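Local coordinates for protein putative cytochrome P450 hydroxylase (Chondromyces apiculatus DSM 436, PDB 6GMF) that is a heme-thiolate cytochrome P450 that oxidises terpenes, probably as a monooxygenase splitting molecular oxygen at its heme iron, at residues 242-247 and 381-386; 248-253 and 367-372; 146-151 and 186-191; 108-113 and 139-144; 36-41 and 300-305. One frame throughout, in Å; residues are numbered along the deposited sequence. Where two conformers were deposited one is given.

Interaction 1: residues 242-247 and 381-386; sequences IGNALV and FIRSPS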
# COMPACT_ATOMS: atom_id res chain seq x y z
N ILE A 242 0.04 -7.25 5.65
CA ILE A 242 -0.32 -8.37 6.44
C ILE A 242 0.42 -9.64 5.99
O ILE A 242 0.93 -10.38 6.88
CB ILE A 242 -1.84 -8.55 6.51
CG1 ILE A 242 -2.53 -7.27 6.96
CG2 ILE A 242 -2.21 -9.72 7.42
CD1 ILE A 242 -4.02 -7.30 6.79
N GLY A 243 0.50 -9.93 4.67
CA GLY A 243 1.21 -11.13 4.19
C GLY A 243 2.69 -11.08 4.53
O GLY A 243 3.29 -12.05 5.00
N ASN A 244 3.29 -9.91 4.32
CA ASN A 244 4.71 -9.69 4.62
C ASN A 244 4.99 -9.89 6.11
O ASN A 244 6.06 -10.42 6.43
CB ASN A 244 5.21 -8.33 4.17
CG ASN A 244 5.24 -8.22 2.66
OD1 ASN A 244 4.90 -9.17 1.97
ND2 ASN A 244 5.59 -7.05 2.16
N ALA A 245 4.08 -9.47 6.97
CA ALA A 245 4.21 -9.67 8.40
C ALA A 245 4.25 -11.17 8.68
O ALA A 245 5.04 -11.61 9.48
CB ALA A 245 3.06 -9.02 9.11
N LEU A 246 3.36 -11.91 8.01
CA LEU A 246 3.28 -13.38 8.25
C LEU A 246 4.57 -14.05 7.77
O LEU A 246 5.06 -15.02 8.38
CB LEU A 246 2.03 -13.95 7.57
CG LEU A 246 0.74 -13.51 8.25
CD1 LEU A 246 -0.47 -13.95 7.46
CD2 LEU A 246 0.68 -14.01 9.69
N VAL A 247 5.13 -13.55 6.67
CA VAL A 247 6.39 -14.06 6.14
C VAL A 247 7.52 -13.76 7.15
O VAL A 247 8.28 -14.68 7.53
CB VAL A 247 6.73 -13.51 4.74
CG1 VAL A 247 8.19 -13.78 4.37
CG2 VAL A 247 5.82 -14.07 3.64
N PHE A 381 7.56 -3.23 -7.67
CA PHE A 381 6.93 -2.03 -7.11
C PHE A 381 6.19 -2.35 -5.82
O PHE A 381 6.30 -1.55 -4.89
CB PHE A 381 6.03 -1.39 -8.16
CG PHE A 381 6.85 -1.03 -9.37
CD1 PHE A 381 7.58 0.15 -9.40
CD2 PHE A 381 6.96 -1.91 -10.43
CE1 PHE A 381 8.36 0.47 -10.51
CE2 PHE A 381 7.73 -1.57 -11.54
CZ PHE A 381 8.45 -0.40 -11.56
N ILE A 382 5.41 -3.44 -5.80
CA ILE A 382 4.69 -3.88 -4.62
C ILE A 382 5.26 -5.23 -4.21
O ILE A 382 5.24 -6.18 -5.02
CB ILE A 382 3.18 -4.00 -4.89
CG1 ILE A 382 2.58 -2.67 -5.31
CG2 ILE A 382 2.47 -4.53 -3.65
CD1 ILE A 382 2.53 -1.68 -4.19
N ARG A 383 5.71 -5.33 -2.96
CA ARG A 383 6.34 -6.55 -2.40
C ARG A 383 5.26 -7.35 -1.65
O ARG A 383 4.76 -6.87 -0.61
CB ARG A 383 7.48 -6.14 -1.47
CG ARG A 383 8.17 -7.30 -0.79
CD ARG A 383 9.27 -7.84 -1.65
NE ARG A 383 10.25 -8.60 -0.85
CZ ARG A 383 10.97 -9.65 -1.24
NH1 ARG A 383 10.95 -10.05 -2.49
NH2 ARG A 383 11.72 -10.28 -0.36
N SER A 384 4.84 -8.50 -2.18
CA SER A 384 3.77 -9.28 -1.61
C SER A 384 3.92 -10.74 -2.02
O SER A 384 4.34 -11.02 -3.12
CB SER A 384 2.43 -8.75 -2.03
OG SER A 384 2.16 -9.09 -3.38
N PRO A 385 3.54 -11.68 -1.15
CA PRO A 385 3.50 -13.08 -1.54
C PRO A 385 2.37 -13.34 -2.56
O PRO A 385 1.23 -12.91 -2.38
CB PRO A 385 3.29 -13.86 -0.24
CG PRO A 385 3.36 -12.86 0.87
CD PRO A 385 3.24 -11.48 0.27
N SER A 386 2.69 -14.05 -3.65
CA SER A 386 1.69 -14.45 -4.64
C SER A 386 0.69 -15.45 -4.05
O SER A 386 -0.46 -15.50 -4.46
CB SER A 386 2.36 -15.00 -5.88
OG SER A 386 3.04 -16.21 -5.58

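Interaction 2: residues 248-253 and 367-372; sequences ALTDHP and IQRVSQ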
# COMPACT_ATOMS: atom_id res chain seq x y z
N ALA A 248 7.62 -12.51 7.61
CA ALA A 248 8.68 -12.10 8.55
C ALA A 248 8.54 -12.90 9.86
O ALA A 248 9.51 -13.36 10.44
CB ALA A 248 8.64 -10.61 8.77
N LEU A 249 7.31 -13.03 10.36
CA LEU A 249 7.15 -13.68 11.66
C LEU A 249 7.49 -15.16 11.52
O LEU A 249 8.16 -15.68 12.43
CB LEU A 249 5.73 -13.49 12.19
CG LEU A 249 5.42 -12.08 12.65
CD1 LEU A 249 3.94 -11.88 12.82
CD2 LEU A 249 6.17 -11.73 13.92
N THR A 250 7.12 -15.79 10.39
CA THR A 250 7.39 -17.26 10.23
C THR A 250 8.88 -17.49 9.98
O THR A 250 9.39 -18.57 10.33
CB THR A 250 6.49 -17.95 9.21
OG1 THR A 250 6.55 -17.27 7.95
CG2 THR A 250 5.06 -18.03 9.71
N ASP A 251 9.59 -16.49 9.45
CA ASP A 251 11.04 -16.57 9.27
C ASP A 251 11.78 -16.36 10.60
O ASP A 251 12.97 -16.63 10.67
CB ASP A 251 11.53 -15.53 8.27
CG ASP A 251 11.56 -16.03 6.85
OD1 ASP A 251 11.63 -17.24 6.67
OD2 ASP A 251 11.59 -15.19 5.93
N HIS A 252 11.10 -15.83 11.63
CA HIS A 252 11.70 -15.43 12.89
C HIS A 252 10.83 -16.01 14.00
O HIS A 252 10.24 -15.24 14.77
CB HIS A 252 11.87 -13.92 13.02
CG HIS A 252 12.65 -13.38 11.87
ND1 HIS A 252 14.02 -13.18 11.92
CD2 HIS A 252 12.27 -13.11 10.61
CE1 HIS A 252 14.44 -12.79 10.72
NE2 HIS A 252 13.38 -12.72 9.91
N PRO A 253 10.79 -17.37 14.09
CA PRO A 253 9.96 -18.08 15.07
C PRO A 253 9.89 -17.53 16.49
O PRO A 253 8.84 -17.62 17.11
CB PRO A 253 10.65 -19.46 15.20
CG PRO A 253 11.41 -19.66 13.91
CD PRO A 253 11.49 -18.31 13.21
N ILE A 367 2.26 -21.47 14.06
CA ILE A 367 2.10 -21.09 12.67
C ILE A 367 3.42 -21.33 11.95
O ILE A 367 4.46 -20.83 12.40
CB ILE A 367 1.66 -19.62 12.55
CG1 ILE A 367 0.40 -19.36 13.38
CG2 ILE A 367 1.48 -19.21 11.10
CD1 ILE A 367 0.23 -17.92 13.84
N GLN A 368 3.37 -22.02 10.82
CA GLN A 368 4.53 -22.31 10.02
C GLN A 368 4.14 -22.14 8.56
O GLN A 368 2.96 -22.31 8.24
CB GLN A 368 5.03 -23.74 10.21
CG GLN A 368 5.55 -24.00 11.60
CD GLN A 368 6.63 -25.06 11.58
OE1 GLN A 368 6.62 -25.97 10.74
NE2 GLN A 368 7.59 -24.94 12.49
N ARG A 369 5.11 -21.85 7.72
CA ARG A 369 4.89 -21.91 6.32
C ARG A 369 4.93 -23.37 5.90
O ARG A 369 5.65 -24.17 6.46
CB ARG A 369 5.91 -21.08 5.53
CG ARG A 369 5.86 -19.59 5.82
CD ARG A 369 6.48 -18.84 4.65
NE ARG A 369 7.92 -19.12 4.58
CZ ARG A 369 8.86 -18.37 5.16
NH1 ARG A 369 8.54 -17.47 6.09
NH2 ARG A 369 10.12 -18.53 4.77
N VAL A 370 4.19 -23.69 4.85
CA VAL A 370 4.34 -24.99 4.20
C VAL A 370 5.72 -25.04 3.53
O VAL A 370 6.46 -26.03 3.66
CB VAL A 370 3.21 -25.28 3.21
CG1 VAL A 370 3.53 -26.52 2.37
CG2 VAL A 370 1.87 -25.44 3.95
N SER A 371 6.10 -23.95 2.87
CA SER A 371 7.32 -23.85 2.07
C SER A 371 8.28 -22.83 2.70
O SER A 371 7.87 -21.76 3.14
CB SER A 371 6.97 -23.47 0.66
OG SER A 371 8.13 -23.27 -0.13
N GLN A 372 9.57 -23.16 2.72
CA GLN A 372 10.58 -22.20 3.20
C GLN A 372 10.70 -21.08 2.17
O GLN A 372 10.88 -19.92 2.52
CB GLN A 372 11.91 -22.91 3.45
CG GLN A 372 12.98 -22.06 4.15
CD GLN A 372 13.82 -21.25 3.20
OE1 GLN A 372 14.40 -20.22 3.54
NE2 GLN A 372 13.88 -21.71 1.97

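Interaction 3: residues 146-151 and 186-191; sequences LGVAPE and YAYFSE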
# COMPACT_ATOMS: atom_id res chain seq x y z
N LEU A 146 -17.16 2.58 1.79
CA LEU A 146 -17.79 3.22 0.63
C LEU A 146 -19.30 2.97 0.49
O LEU A 146 -19.91 3.43 -0.47
CB LEU A 146 -17.07 2.72 -0.62
CG LEU A 146 -15.68 3.28 -0.82
CD1 LEU A 146 -14.96 2.50 -1.91
CD2 LEU A 146 -15.72 4.77 -1.17
N GLY A 147 -19.91 2.21 1.39
CA GLY A 147 -21.32 2.02 1.34
C GLY A 147 -21.79 1.12 0.20
O GLY A 147 -22.90 1.28 -0.29
N VAL A 148 -20.97 0.14 -0.20
CA VAL A 148 -21.35 -0.79 -1.28
C VAL A 148 -22.54 -1.64 -0.82
O VAL A 148 -22.53 -2.15 0.26
CB VAL A 148 -20.16 -1.67 -1.69
CG1 VAL A 148 -20.57 -2.74 -2.68
CG2 VAL A 148 -19.02 -0.87 -2.28
N ALA A 149 -23.56 -1.77 -1.67
CA ALA A 149 -24.79 -2.53 -1.38
C ALA A 149 -24.41 -4.01 -1.28
O ALA A 149 -23.49 -4.48 -1.95
CB ALA A 149 -25.82 -2.30 -2.46
N PRO A 150 -25.04 -4.80 -0.39
CA PRO A 150 -24.61 -6.19 -0.21
C PRO A 150 -24.63 -6.97 -1.53
O PRO A 150 -23.70 -7.79 -1.74
CB PRO A 150 -25.58 -6.76 0.82
CG PRO A 150 -26.11 -5.53 1.51
CD PRO A 150 -26.20 -4.46 0.44
N GLU A 151 -25.58 -6.65 -2.41
CA GLU A 151 -25.74 -7.45 -3.63
C GLU A 151 -24.69 -7.04 -4.66
O GLU A 151 -24.64 -7.62 -5.75
CB GLU A 151 -27.16 -7.36 -4.21
CG GLU A 151 -27.56 -6.00 -4.76
CD GLU A 151 -28.11 -4.99 -3.75
OE1 GLU A 151 -28.11 -5.26 -2.53
OE2 GLU A 151 -28.53 -3.90 -4.20
N TYR A 186 -17.15 2.80 -12.05
CA TYR A 186 -17.59 4.19 -12.12
C TYR A 186 -19.09 4.29 -12.43
O TYR A 186 -19.75 5.15 -11.92
CB TYR A 186 -16.79 5.01 -13.13
CG TYR A 186 -15.40 5.37 -12.67
CD1 TYR A 186 -15.21 5.98 -11.43
CD2 TYR A 186 -14.29 5.07 -13.41
CE1 TYR A 186 -13.95 6.34 -10.99
CE2 TYR A 186 -13.01 5.43 -12.99
CZ TYR A 186 -12.85 6.04 -11.76
OH TYR A 186 -11.61 6.43 -11.32
N ALA A 187 -19.63 3.31 -13.16
CA ALA A 187 -21.05 3.32 -13.45
C ALA A 187 -21.81 3.12 -12.13
O ALA A 187 -22.72 3.87 -11.77
CB ALA A 187 -21.36 2.25 -14.48
N TYR A 188 -21.36 2.14 -11.36
CA TYR A 188 -22.00 1.87 -10.12
C TYR A 188 -21.82 3.04 -9.15
O TYR A 188 -22.80 3.55 -8.54
CB TYR A 188 -21.43 0.58 -9.50
CG TYR A 188 -21.97 0.35 -8.11
CD1 TYR A 188 -23.33 0.14 -7.92
CD2 TYR A 188 -21.17 0.39 -6.97
CE1 TYR A 188 -23.87 -0.04 -6.65
CE2 TYR A 188 -21.70 0.20 -5.70
CZ TYR A 188 -23.05 -0.00 -5.55
OH TYR A 188 -23.59 -0.19 -4.31
N PHE A 189 -20.59 3.52 -8.98
CA PHE A 189 -20.46 4.60 -7.98
C PHE A 189 -21.11 5.91 -8.44
O PHE A 189 -21.50 6.69 -7.61
CB PHE A 189 -19.00 4.72 -7.55
CG PHE A 189 -18.66 3.73 -6.49
CD1 PHE A 189 -19.04 3.96 -5.18
CD2 PHE A 189 -17.96 2.58 -6.79
CE1 PHE A 189 -18.77 3.03 -4.19
CE2 PHE A 189 -17.64 1.68 -5.80
CZ PHE A 189 -18.07 1.89 -4.50
N SER A 190 -21.29 6.10 -9.74
CA SER A 190 -22.07 7.28 -10.23
C SER A 190 -23.50 7.18 -9.69
O SER A 190 -24.08 8.16 -9.22
CB SER A 190 -22.11 7.35 -11.74
OG SER A 190 -20.83 7.58 -12.28
N GLU A 191 -24.07 5.97 -9.78
CA GLU A 191 -25.42 5.73 -9.38
C GLU A 191 -25.52 5.95 -7.87
O GLU A 191 -26.48 6.57 -7.40
CB GLU A 191 -25.83 4.31 -9.76
CG GLU A 191 -27.33 4.12 -9.87

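Interaction 4: residues 108-113 and 139-144; sequences PRIRDI and MIVIAE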
# COMPACT_ATOMS: atom_id res chain seq x y z
N PRO A 108 -14.12 -1.80 15.85
CA PRO A 108 -14.98 -2.93 16.21
C PRO A 108 -15.41 -3.79 15.02
O PRO A 108 -15.38 -5.04 15.12
CB PRO A 108 -16.17 -2.26 16.93
CG PRO A 108 -15.50 -1.01 17.54
CD PRO A 108 -14.55 -0.53 16.45
N ARG A 109 -15.78 -3.15 13.92
CA ARG A 109 -16.21 -3.89 12.71
C ARG A 109 -15.01 -4.63 12.11
O ARG A 109 -15.18 -5.69 11.60
CB ARG A 109 -16.79 -2.92 11.70
CG ARG A 109 -17.24 -3.59 10.41
CD ARG A 109 -18.17 -4.76 10.62
NE ARG A 109 -18.40 -5.41 9.34
CZ ARG A 109 -18.60 -6.70 9.18
NH1 ARG A 109 -18.64 -7.51 10.22
NH2 ARG A 109 -18.73 -7.19 7.97
N ILE A 110 -13.86 -4.01 12.12
CA ILE A 110 -12.64 -4.65 11.58
C ILE A 110 -12.33 -5.91 12.41
O ILE A 110 -11.94 -6.93 11.84
CB ILE A 110 -11.47 -3.64 11.51
CG1 ILE A 110 -11.73 -2.60 10.42
CG2 ILE A 110 -10.15 -4.37 11.30
CD1 ILE A 110 -10.81 -1.41 10.44
N ARG A 111 -12.49 -5.86 13.74
CA ARG A 111 -12.24 -7.01 14.60
C ARG A 111 -13.23 -8.13 14.23
O ARG A 111 -12.87 -9.28 14.15
CB ARG A 111 -12.32 -6.55 16.07
CG ARG A 111 -11.78 -7.54 17.08
CD ARG A 111 -11.53 -6.90 18.44
NE ARG A 111 -10.57 -5.80 18.39
CZ ARG A 111 -9.24 -5.94 18.34
NH1 ARG A 111 -8.69 -7.14 18.33
NH2 ARG A 111 -8.47 -4.87 18.28
N ASP A 112 -14.46 -7.75 13.97
CA ASP A 112 -15.49 -8.75 13.61
C ASP A 112 -15.11 -9.40 12.28
O ASP A 112 -15.29 -10.56 12.15
CB ASP A 112 -16.88 -8.12 13.56
CG ASP A 112 -17.53 -7.98 14.93
OD1 ASP A 112 -17.02 -8.55 15.87
OD2 ASP A 112 -18.53 -7.29 15.00
N ILE A 113 -14.65 -8.61 11.34
CA ILE A 113 -14.25 -9.16 10.02
C ILE A 113 -13.07 -10.10 10.25
O ILE A 113 -13.06 -11.15 9.71
CB ILE A 113 -13.91 -8.00 9.07
CG1 ILE A 113 -15.17 -7.21 8.73
CG2 ILE A 113 -13.24 -8.51 7.81
CD1 ILE A 113 -14.91 -5.94 7.99
N MET A 139 -10.33 -5.27 1.20
CA MET A 139 -11.39 -5.11 0.26
C MET A 139 -12.75 -5.04 0.96
O MET A 139 -13.64 -4.17 0.59
CB MET A 139 -11.30 -6.32 -0.68
CG MET A 139 -12.19 -6.29 -1.85
SD MET A 139 -12.12 -8.02 -2.40
CE MET A 139 -10.46 -7.99 -3.03
N ILE A 140 -12.98 -5.88 1.97
CA ILE A 140 -14.24 -5.88 2.72
C ILE A 140 -14.37 -4.54 3.46
O ILE A 140 -15.42 -3.89 3.42
CB ILE A 140 -14.32 -7.05 3.70
CG1 ILE A 140 -14.34 -8.41 3.01
CG2 ILE A 140 -15.49 -6.91 4.65
CD1 ILE A 140 -14.04 -9.59 3.98
N VAL A 141 -13.30 -4.11 4.12
CA VAL A 141 -13.34 -2.89 4.90
C VAL A 141 -13.61 -1.69 4.01
O VAL A 141 -14.54 -0.92 4.31
CB VAL A 141 -12.05 -2.68 5.69
CG1 VAL A 141 -12.05 -1.29 6.32
CG2 VAL A 141 -11.90 -3.77 6.71
N ILE A 142 -12.94 -1.59 2.86
CA ILE A 142 -13.13 -0.41 1.99
C ILE A 142 -14.52 -0.43 1.35
O ILE A 142 -15.13 0.65 1.20
CB ILE A 142 -11.99 -0.15 0.99
CG1 ILE A 142 -11.87 1.33 0.63
CG2 ILE A 142 -12.13 -1.01 -0.26
CD1 ILE A 142 -11.48 2.22 1.81
N ALA A 143 -15.01 -1.60 0.94
CA ALA A 143 -16.39 -1.66 0.42
C ALA A 143 -17.40 -1.20 1.49
O ALA A 143 -18.34 -0.49 1.21
CB ALA A 143 -16.65 -3.06 -0.07
N GLU A 144 -17.19 -1.57 2.75
CA GLU A 144 -18.13 -1.12 3.78
C GLU A 144 -18.01 0.39 3.97
O GLU A 144 -19.04 1.08 4.11
CB GLU A 144 -17.91 -1.89 5.08
CG GLU A 144 -18.43 -3.30 4.89
CD GLU A 144 -18.51 -4.18 6.11
OE1 GLU A 144 -18.38 -3.65 7.27
OE2 GLU A 144 -18.69 -5.41 5.88

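Interaction 5: residues 36-41 and 300-305; sequences GFMAVG and ARSVVL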
# COMPACT_ATOMS: atom_id res chain seq x y z
N GLY A 36 14.49 3.04 -18.33
CA GLY A 36 15.27 4.25 -18.28
C GLY A 36 14.94 5.09 -17.06
O GLY A 36 15.25 6.27 -17.01
N PHE A 37 14.30 4.47 -16.06
CA PHE A 37 13.88 5.21 -14.89
C PHE A 37 15.09 5.34 -13.96
O PHE A 37 15.93 4.44 -13.89
CB PHE A 37 12.76 4.48 -14.16
CG PHE A 37 11.49 4.27 -14.93
CD1 PHE A 37 11.17 5.05 -16.04
CD2 PHE A 37 10.58 3.32 -14.50
CE1 PHE A 37 9.97 4.85 -16.71
CE2 PHE A 37 9.38 3.14 -15.16
CZ PHE A 37 9.08 3.91 -16.26
N MET A 38 15.19 6.47 -13.27
CA MET A 38 16.30 6.68 -12.37
C MET A 38 15.87 6.27 -10.96
O MET A 38 14.78 6.59 -10.53
CB MET A 38 16.76 8.14 -12.37
CG MET A 38 17.01 8.71 -13.75
SD MET A 38 18.31 7.81 -14.60
CE MET A 38 19.76 8.68 -14.03
N ALA A 39 16.70 5.51 -10.26
CA ALA A 39 16.36 5.02 -8.91
C ALA A 39 17.27 5.68 -7.88
O ALA A 39 18.46 5.76 -8.06
CB ALA A 39 16.51 3.54 -8.87
N VAL A 40 16.69 6.07 -6.74
CA VAL A 40 17.42 6.72 -5.68
C VAL A 40 17.30 5.84 -4.44
O VAL A 40 16.21 5.58 -4.05
CB VAL A 40 16.86 8.12 -5.44
CG1 VAL A 40 17.51 8.82 -4.27
CG2 VAL A 40 16.99 8.94 -6.71
N GLY A 41 18.43 5.40 -3.88
CA GLY A 41 18.45 4.36 -2.85
C GLY A 41 18.81 4.79 -1.44
O GLY A 41 18.41 4.09 -0.51
N ALA A 300 16.28 16.88 -16.66
CA ALA A 300 14.88 17.28 -16.78
C ALA A 300 14.08 16.16 -17.47
O ALA A 300 14.59 15.49 -18.33
CB ALA A 300 14.79 18.55 -17.60
N ARG A 301 12.85 15.96 -16.99
CA ARG A 301 11.87 15.08 -17.52
C ARG A 301 12.20 13.61 -17.32
O ARG A 301 11.51 12.77 -17.90
CB ARG A 301 11.62 15.41 -18.99
CG ARG A 301 11.07 16.81 -19.16
CD ARG A 301 9.61 16.89 -18.73
NE ARG A 301 9.19 18.24 -18.44
CZ ARG A 301 7.93 18.63 -18.40
NH1 ARG A 301 6.97 17.72 -18.47
NH2 ARG A 301 7.65 19.91 -18.32
N SER A 302 13.12 13.28 -16.41
CA SER A 302 13.38 11.88 -16.10
C SER A 302 12.31 11.36 -15.14
O SER A 302 11.88 12.11 -14.27
CB SER A 302 14.72 11.73 -15.46
OG SER A 302 15.74 12.13 -16.35
N VAL A 303 11.90 10.11 -15.33
CA VAL A 303 11.14 9.41 -14.28
C VAL A 303 12.11 8.92 -13.21
O VAL A 303 13.15 8.32 -13.53
CB VAL A 303 10.32 8.26 -14.87
CG1 VAL A 303 9.64 7.45 -13.77
CG2 VAL A 303 9.30 8.82 -15.86
N VAL A 304 11.75 9.15 -11.94
CA VAL A 304 12.61 8.90 -10.83
C VAL A 304 11.83 8.05 -9.84
O VAL A 304 10.70 8.37 -9.58
CB VAL A 304 13.04 10.21 -10.15
CG1 VAL A 304 13.83 9.94 -8.89
CG2 VAL A 304 13.83 11.09 -11.12
N LEU A 305 12.46 6.96 -9.39
CA LEU A 305 11.88 6.05 -8.40
C LEU A 305 12.62 6.21 -7.09
O LEU A 305 13.70 5.65 -6.90
CB LEU A 305 12.01 4.60 -8.88
CG LEU A 305 11.46 4.26 -10.27
CD1 LEU A 305 11.64 2.77 -10.49
CD2 LEU A 305 10.02 4.62 -10.38

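Interaction 1: residues 242-247 and 381-386
Asn244 bridges to the loop 381-386 with both atoms of its amide. ND2 donates to the backbone O of Arg383 at 2.9 Å, with an N-H...O angle of 155°; the donor stands well above that carbonyl's plane, and the acceptor is tilted 16° from the amide plane. On the other branch, OD1 lies 3.3 Å from Pro385 CD, a van der Waals contact in which amide and ring cross at a slant. CG of Asn244 is anti to its carbonyl carbon (chi1 -69°). Apolar packing completes the first shell: Val247 CG2, one turn along the helix from Gly243, rests 3.9 Å from Pro385 CG, and Gly243 C is 4.1 Å from the same CG. A beta carbon built on Gly243 would fall 3.3 Å from Pro385 CD, so the bare glycine suits this close approach. The helix, 220-251, is the long central one of the P450 fold. Further out, ND2 also bonds to Glu277 O, fixing the amide's orientation, while Arg383 O accepts a second bond from Ser240 OG. The guanidinium of Arg383 pairs with Glu277 through NE and makes a cation-pi contact with Trp376.

Interaction 2: residues 248-253 and 367-372
Thr250 and Gln368 bring the backbones nearest, 5.8 Å between CA atoms, where the last turn of helix 220-251 meets the edge strand 368-369. This turn is the C-terminal end of the long central helix of the P450 fold; the strand borders a small three-stranded antiparallel sheet, paired there with strand 389-391. Of the side chains, Arg369 carries the contact. Its NH1 donates to Thr250 OG1 at 2.7 Å, the acceptor tilted 20° from the guanidinium plane. OG1 sits between the backbone N and the carbonyl carbon (chi1 54°), where it is also hydrogen-bonded to Leu246 O and Val247 O in the preceding turn. Next along the guanidinium edge, NH2 forms a salt bridge with Asp251 OD1 at 2.7 Å, while the bond from NH1 to that same oxygen is weak. The two charged groups do not lie flat together: carboxylate and guanidinium planes are 83° apart, and NH2 meets OD1 from above the carboxylate plane. Thr250 also packs on its other branch, CG2 standing 4.0 Å from Ile367 CG2. The arginine is oriented from its own side of the contact as well, since two carbonyls of the turn after the strand receive its remaining N-H groups: NE reaches Ser371 O at 3.0 Å, and NH2, besides binding Asp251, donates to Gln372 O at 2.8 Å.

Interaction 3: residues 146-151 and 186-191
Phe189 and Val148 form the tight inner part of this contact, and Tyr188 with Ala149 its outer, partly exposed part. Inside, Val148 CG2 comes to 3.7 Å from Phe189 CZ, the two side chains crossing at about a right angle. The Leu146 side chain likewise crosses that of Phe189 at about a right angle, its CB 4.0 Å from Phe189 CE1, and the backbone O of Leu146 lies at the ring edge, close to its plane. One face of the Phe189 ring is met near its rim by CD2 of its own neighbour Tyr188, 3.8 Å above the plane. Outside, the packing thins: the shortest carbon pair between Val148 and Tyr188 is CG1 to CE2 at 4.4 Å. A polar contact takes over here, as Ala149 N donates to Tyr188 OH at 3.1 Å with a nearly straight N-H...O angle of 170°. At the root of this side chain, a chi1 of 173° sets CG anti to the backbone N. A phenylalanine at Tyr188 would probably leave the Ala149 N-H without this mate and open a small gap beside Ala149 CB. Gly147 has a positive phi of 73°, part of the Schellman motif at the C-terminal end of helix 136-145. In P450 terms the contact joins the loop between the E and F helices to the G helix, 177-198. Around Phe189 and Leu146, helices 153-163, 204-210 and 220-251 close the core through Phe156, Ile205, Leu224 and Leu231.

Interaction 4: residues 108-113 and 139-144
The D and E helices of the conserved P450 helical core, 107-119 and 136-145, meet here through Ile113, Ile110 and Arg109 on one side and Ile140, Val141 and Glu144 on the other. The short axis segments run roughly antiparallel, at 141° between their N-to-C directions, and approach to 10.7 Å. In the apolar part Ile113 CD1 presses against Ile140 CG2 at 3.5 Å while the two side chains slide past each other in opposite directions. Val141 CG2 is shared, lying 3.9 Å from both Ile113 CD1 and Ile110 CG1. At the partly exposed side of the contact, Arg109 grips Glu144 in a side-on salt bridge with two nitrogens: NE to OE1 at 2.7 Å, and NH2 to OE2 at 2.7 Å. Both bonds are close to straight, both use syn lone pairs of the carboxylate, and the two flat groups are coplanar to within 1°. Ile113 CG1 sits 3.5 Å above the guanidinium plane, over its centre, so one face of the guanidinium is covered by hydrocarbon. An alanine at Arg109 would probably leave both Glu144 oxygens without these donors and uncover Ile113 CG1. Glu144 OE2 has a second salt-bridge partner in Arg153 of helix 153-163, which would probably help to keep the carboxylate charged and its position fixed. The interface lies against helix 346-363, where Leu351 and Val355 touch Ile110 and Glu352 touches Val141; on the far flank Ile142 touches the heme and helix 220-251.

Interaction 5: residues 36-41 and 300-305
Phe37 CG lies anti to its carbonyl carbon (chi1 -61°), and Val303, which it meets across the strands, has CG1 anti to its backbone N (chi1 174°). The two side chains lie side by side, pointing the same way, and Val303 CG1 stands over one face of the Phe37 ring, 3.9 Å from its centroid and 20° off the normal, a CH-pi contact. Phe37 CD1 is also 3.5 Å from Val303 CB. The backbones beneath pair as parallel strands, Met38 beside Val304 and Ala39 beside Leu305. Three hydrogen bonds join them: Met38 N to Val303 O at 2.8 Å, Leu305 N to Met38 O at 2.6 Å, and Val40 N to Leu305 O at 3.0 Å. The alternation of donor strand is what parallel pairing requires, with Met38 using both its N-H and its carbonyl. On the Met38 and Val304 face, Val40 CG2 reaches Val304 CG1 at 4.0 Å; on the opposite face Leu305 CG lies 4.1 Å from Phe37 CB. Strands 38-40 and 303-306 are the second and third of the five-stranded mixed sheet of the P450 fold, flanked by 29-31 and 285-287. Gly36 and Phe37 both face Leu32 in a G1 beta bulge just before the strand. Val304 packs near Arg285, a heme-binding residue on the next strand. Across this interface polarity stays in the backbone and the facing side chains are mostly hydrocarbon, so the hydrogen bonds fix the register and dispersion contacts hold the two faces.

Interactions 1 and 2 are neighbours on helix 220-251, their centres 13 Å apart, with Val247 O packing 3.2 Å from Arg369 NH1. Along the chain, interaction 5 opens first and spans interactions 4 and 3, which follow in that order; it then alternates with interactions 1 and 2, of which 2 is enclosed by 1. Interactions 3 and 4, 16 Å apart by centres, adjoin at the C-terminal end of helix 136-145: Val148 N probably bonds to Ala143 O at 3.1 Å. Interaction 5 lies about 37 Å from interaction 4 by centres but touches interaction 1, Leu305 CD1 being 4.0 Å from Phe381 CE1. Among these contacts, the five-stranded sheet thus meets the helical side of the fold only through the loop of interaction 1.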